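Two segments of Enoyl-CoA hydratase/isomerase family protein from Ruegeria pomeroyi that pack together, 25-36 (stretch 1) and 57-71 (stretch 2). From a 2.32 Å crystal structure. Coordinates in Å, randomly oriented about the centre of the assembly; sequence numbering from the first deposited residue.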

# COMPACT_ATOMS: atom_id res chain seq x y z
N ALA B 25 0.22 -14.77 32.04
CA ALA B 25 1.58 -15.10 31.61
C ALA B 25 1.74 -16.62 31.40
O ALA B 25 1.09 -17.40 32.10
CB ALA B 25 2.57 -14.60 32.66
N PRO B 26 2.56 -17.05 30.43
CA PRO B 26 3.38 -16.31 29.46
C PRO B 26 2.76 -16.00 28.09
O PRO B 26 3.11 -15.00 27.47
CB PRO B 26 4.59 -17.22 29.30
CG PRO B 26 3.95 -18.58 29.30
CD PRO B 26 2.95 -18.48 30.43
N ALA B 27 1.83 -16.85 27.65
CA ALA B 27 1.16 -16.73 26.35
C ALA B 27 0.19 -15.56 26.15
O ALA B 27 -0.13 -15.23 25.01
CB ALA B 27 0.49 -18.05 26.00
N HIS B 28 -0.25 -14.96 27.27
CA HIS B 28 -1.21 -13.83 27.31
C HIS B 28 -2.38 -14.10 26.34
O HIS B 28 -2.67 -13.28 25.47
CB HIS B 28 -0.52 -12.50 26.94
CG HIS B 28 0.70 -12.19 27.75
ND1 HIS B 28 0.67 -12.07 29.12
CD2 HIS B 28 1.98 -11.99 27.38
CE1 HIS B 28 1.88 -11.80 29.56
NE2 HIS B 28 2.70 -11.75 28.53
N PRO B 29 -3.06 -15.26 26.50
CA PRO B 29 -4.15 -15.57 25.58
C PRO B 29 -5.41 -14.72 25.56
O PRO B 29 -5.89 -14.25 26.59
CB PRO B 29 -4.45 -17.02 25.90
CG PRO B 29 -4.26 -17.09 27.34
CD PRO B 29 -3.00 -16.31 27.55
N LEU B 30 -5.92 -14.53 24.35
CA LEU B 30 -7.15 -13.80 24.11
C LEU B 30 -8.33 -14.75 24.27
O LEU B 30 -8.93 -15.22 23.29
CB LEU B 30 -7.15 -13.14 22.72
CG LEU B 30 -6.16 -11.99 22.53
CD1 LEU B 30 -5.97 -11.69 21.08
CD2 LEU B 30 -6.61 -10.75 23.26
N SER B 31 -8.61 -15.11 25.53
CA SER B 31 -9.75 -15.96 25.87
C SER B 31 -10.98 -15.03 25.81
O SER B 31 -10.83 -13.82 25.59
CB SER B 31 -9.58 -16.54 27.28
OG SER B 31 -9.50 -15.54 28.28
N ARG B 32 -12.18 -15.58 26.00
CA ARG B 32 -13.39 -14.76 25.96
C ARG B 32 -13.41 -13.71 27.08
O ARG B 32 -13.80 -12.56 26.86
CB ARG B 32 -14.64 -15.64 25.97
CG ARG B 32 -15.97 -14.91 25.78
CD ARG B 32 -16.04 -14.07 24.49
NE ARG B 32 -17.17 -13.14 24.53
CZ ARG B 32 -17.13 -11.92 25.07
NH1 ARG B 32 -16.01 -11.46 25.61
NH2 ARG B 32 -18.22 -11.18 25.09
N ALA B 33 -12.85 -14.09 28.24
CA ALA B 33 -12.78 -13.21 29.41
C ALA B 33 -11.71 -12.13 29.26
O ALA B 33 -11.80 -11.08 29.89
CB ALA B 33 -12.53 -14.04 30.67
N MSE B 34 -10.70 -12.40 28.43
CA MSE B 34 -9.60 -11.46 28.17
C MSE B 34 -10.06 -10.41 27.16
O MSE B 34 -9.77 -9.23 27.31
CB MSE B 34 -8.34 -12.20 27.67
CG MSE B 34 -7.15 -11.31 27.29
SE MSE B 34 -6.33 -10.31 28.75
CE MSE B 34 -4.86 -11.52 29.11
N ILE B 35 -10.81 -10.86 26.15
CA ILE B 35 -11.36 -9.99 25.12
C ILE B 35 -12.35 -9.01 25.77
O ILE B 35 -12.32 -7.82 25.48
CB ILE B 35 -12.04 -10.82 24.00
CG1 ILE B 35 -10.97 -11.55 23.18
CG2 ILE B 35 -12.91 -9.94 23.07
CD1 ILE B 35 -11.48 -12.73 22.39
N ALA B 36 -13.16 -9.52 26.70
CA ALA B 36 -14.15 -8.70 27.43
C ALA B 36 -13.45 -7.68 28.32
O ALA B 36 -13.84 -6.52 28.33
CB ALA B 36 -15.08 -9.59 28.26
N HIS B 57 0.67 -3.61 26.21
CA HIS B 57 1.89 -4.36 26.46
C HIS B 57 1.60 -5.81 26.86
O HIS B 57 0.90 -6.08 27.83
CB HIS B 57 2.69 -3.64 27.57
CG HIS B 57 4.09 -4.15 27.80
ND1 HIS B 57 4.81 -3.82 28.93
CD2 HIS B 57 4.91 -4.91 27.04
CE1 HIS B 57 6.01 -4.36 28.86
NE2 HIS B 57 6.10 -5.02 27.72
N GLY B 58 2.14 -6.72 26.06
CA GLY B 58 2.07 -8.15 26.32
C GLY B 58 3.53 -8.44 26.66
O GLY B 58 4.32 -8.62 25.74
N PRO B 59 3.93 -8.44 27.96
CA PRO B 59 5.32 -8.69 28.38
C PRO B 59 5.96 -10.04 28.10
O PRO B 59 5.28 -11.05 28.00
CB PRO B 59 5.28 -8.43 29.89
CG PRO B 59 4.05 -7.61 30.09
CD PRO B 59 3.09 -8.26 29.15
N GLY B 60 7.29 -10.01 27.93
CA GLY B 60 8.09 -11.20 27.74
C GLY B 60 8.25 -11.91 26.42
O GLY B 60 8.06 -11.34 25.33
N ARG B 61 8.64 -13.18 26.54
CA ARG B 61 8.86 -14.11 25.43
C ARG B 61 7.75 -14.11 24.37
O ARG B 61 8.02 -14.29 23.17
CB ARG B 61 9.05 -15.53 26.02
CG ARG B 61 8.98 -16.68 25.03
CD ARG B 61 9.12 -18.03 25.68
NE ARG B 61 8.40 -18.17 26.96
CZ ARG B 61 7.62 -19.20 27.27
NH1 ARG B 61 7.43 -20.20 26.42
NH2 ARG B 61 7.11 -19.28 28.49
N ILE B 62 6.50 -13.99 24.82
CA ILE B 62 5.35 -13.98 23.93
C ILE B 62 4.56 -12.68 24.13
O ILE B 62 4.24 -12.33 25.27
CB ILE B 62 4.40 -15.21 24.17
CG1 ILE B 62 5.16 -16.54 24.04
CG2 ILE B 62 3.26 -15.21 23.13
CD1 ILE B 62 4.36 -17.80 24.32
N PHE B 63 4.28 -11.97 23.04
CA PHE B 63 3.47 -10.75 23.13
C PHE B 63 2.03 -11.19 23.40
O PHE B 63 1.41 -10.72 24.35
CB PHE B 63 3.53 -9.92 21.83
CG PHE B 63 2.58 -8.73 21.81
CD1 PHE B 63 2.78 -7.64 22.68
CD2 PHE B 63 1.47 -8.72 20.95
CE1 PHE B 63 1.89 -6.53 22.68
CE2 PHE B 63 0.57 -7.64 20.94
CZ PHE B 63 0.78 -6.53 21.80
N CYS B 64 1.55 -12.10 22.56
CA CYS B 64 0.21 -12.67 22.65
C CYS B 64 0.12 -13.82 21.64
O CYS B 64 0.43 -13.65 20.46
CB CYS B 64 -0.86 -11.60 22.36
SG CYS B 64 -2.54 -12.19 22.40
N ALA B 65 -0.30 -14.98 22.13
CA ALA B 65 -0.42 -16.18 21.31
C ALA B 65 -1.73 -16.23 20.52
O ALA B 65 -1.84 -16.98 19.54
CB ALA B 65 -0.28 -17.44 22.19
N GLY B 66 -2.65 -15.36 20.88
CA GLY B 66 -3.94 -15.31 20.22
C GLY B 66 -4.95 -15.95 21.14
O GLY B 66 -4.74 -15.96 22.36
N HIS B 67 -6.02 -16.51 20.58
CA HIS B 67 -7.06 -17.18 21.36
C HIS B 67 -6.51 -18.45 21.99
O HIS B 67 -5.65 -19.11 21.38
CB HIS B 67 -8.25 -17.57 20.47
CG HIS B 67 -8.85 -16.44 19.68
ND1 HIS B 67 -8.69 -16.33 18.32
CD2 HIS B 67 -9.63 -15.40 20.06
CE1 HIS B 67 -9.35 -15.26 17.89
NE2 HIS B 67 -9.92 -14.69 18.93
N ASP B 68 -6.93 -18.77 23.21
CA ASP B 68 -6.46 -20.02 23.81
C ASP B 68 -7.36 -21.14 23.33
O ASP B 68 -8.59 -20.99 23.28
CB ASP B 68 -6.34 -20.00 25.34
CG ASP B 68 -7.66 -19.85 26.06
OD1 ASP B 68 -8.55 -19.15 25.54
OD2 ASP B 68 -7.78 -20.42 27.17
N LEU B 69 -6.72 -22.21 22.91
CA LEU B 69 -7.41 -23.39 22.42
C LEU B 69 -8.01 -24.15 23.61
O LEU B 69 -7.39 -25.04 24.19
CB LEU B 69 -6.42 -24.22 21.60
CG LEU B 69 -5.58 -23.39 20.60
CD1 LEU B 69 -4.42 -24.22 20.09
CD2 LEU B 69 -6.43 -22.85 19.43
N LYS B 70 -9.17 -23.64 24.06
CA LYS B 70 -9.94 -24.21 25.16
C LYS B 70 -11.11 -25.00 24.58
O LYS B 70 -11.57 -24.72 23.46
CB LYS B 70 -10.42 -23.12 26.14
CG LYS B 70 -11.10 -21.91 25.52
CD LYS B 70 -11.76 -21.05 26.60
CE LYS B 70 -11.87 -19.59 26.18
NZ LYS B 70 -12.72 -18.80 27.10
N GLU B 71 -11.63 -25.94 25.38
CA GLU B 71 -12.70 -26.84 24.95
C GLU B 71 -14.14 -26.71 25.45
O GLU B 71 -14.42 -26.94 26.62
CB GLU B 71 -12.25 -28.27 25.21
CG GLU B 71 -12.86 -29.30 24.27
CD GLU B 71 -12.11 -29.38 22.95
OE1 GLU B 71 -10.88 -29.14 22.95
OE2 GLU B 71 -12.76 -29.70 21.93
O HOH W 1 5.61 -13.68 27.61

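The apolar centre of this contact is small and built from two alanines, an isoleucine, a leucine and a cysteine. The CB of Ala27 lies 3.9 Å from the CB of Ala65 and 4.2 Å from CD1 of Ile62, where the CA atoms of Ala27 and Ala65 are just 5.3 Å apart. Alanine suits such close approach because it covers the main chain without holding it off. Nearby, CG of Leu30 packs 3.6 Å from SG of Cys64, a buried pairing of a branched chain with a compact sulfur.

Two backbone hydrogen bonds join the main chains beside these side chains. Ala65 N donates to Ala27 O (2.9 Å), and Leu30 N donates to Gly66 O (2.7 Å, at 165°). Gly66 adopts phi/psi of 104/-153, where a CB would jam against the preceding carbonyl; glycine can present its own carbonyl from this conformation.

His28 carries the contact into polar surroundings. Its CA-to-CB bond points toward the other stretch. His28 NE2 donates to Pro59 O at 2.7 Å, and Ile62 O lies at the ring edge, 3.1 Å from His28 CD2. An imidazole suits this place, offering a directional N-H from a flat ring. Water 1 accepts from Ile62 N (2.9 Å) and lies 2.8 Å from Pro26 O and 2.7 Å from Pro59 O.

At the periphery, charged side chains lie against the other stretch without salt bridges across it. NH2 of Arg61 comes within 3.3 Å of CG of Pro26. Asp68 CB meets Pro29 CB at 3.6 Å, while Asp68 OD1, at the polar edge, lies 3.3 Å from Ser31 CB. Serine suits the N-cap: Ser31 OG accepts a weak 3.4 Å bond from Met34 N. Lys70 NZ stands 3.4 Å from Arg32 N, but both are donors, so this is proximity alone.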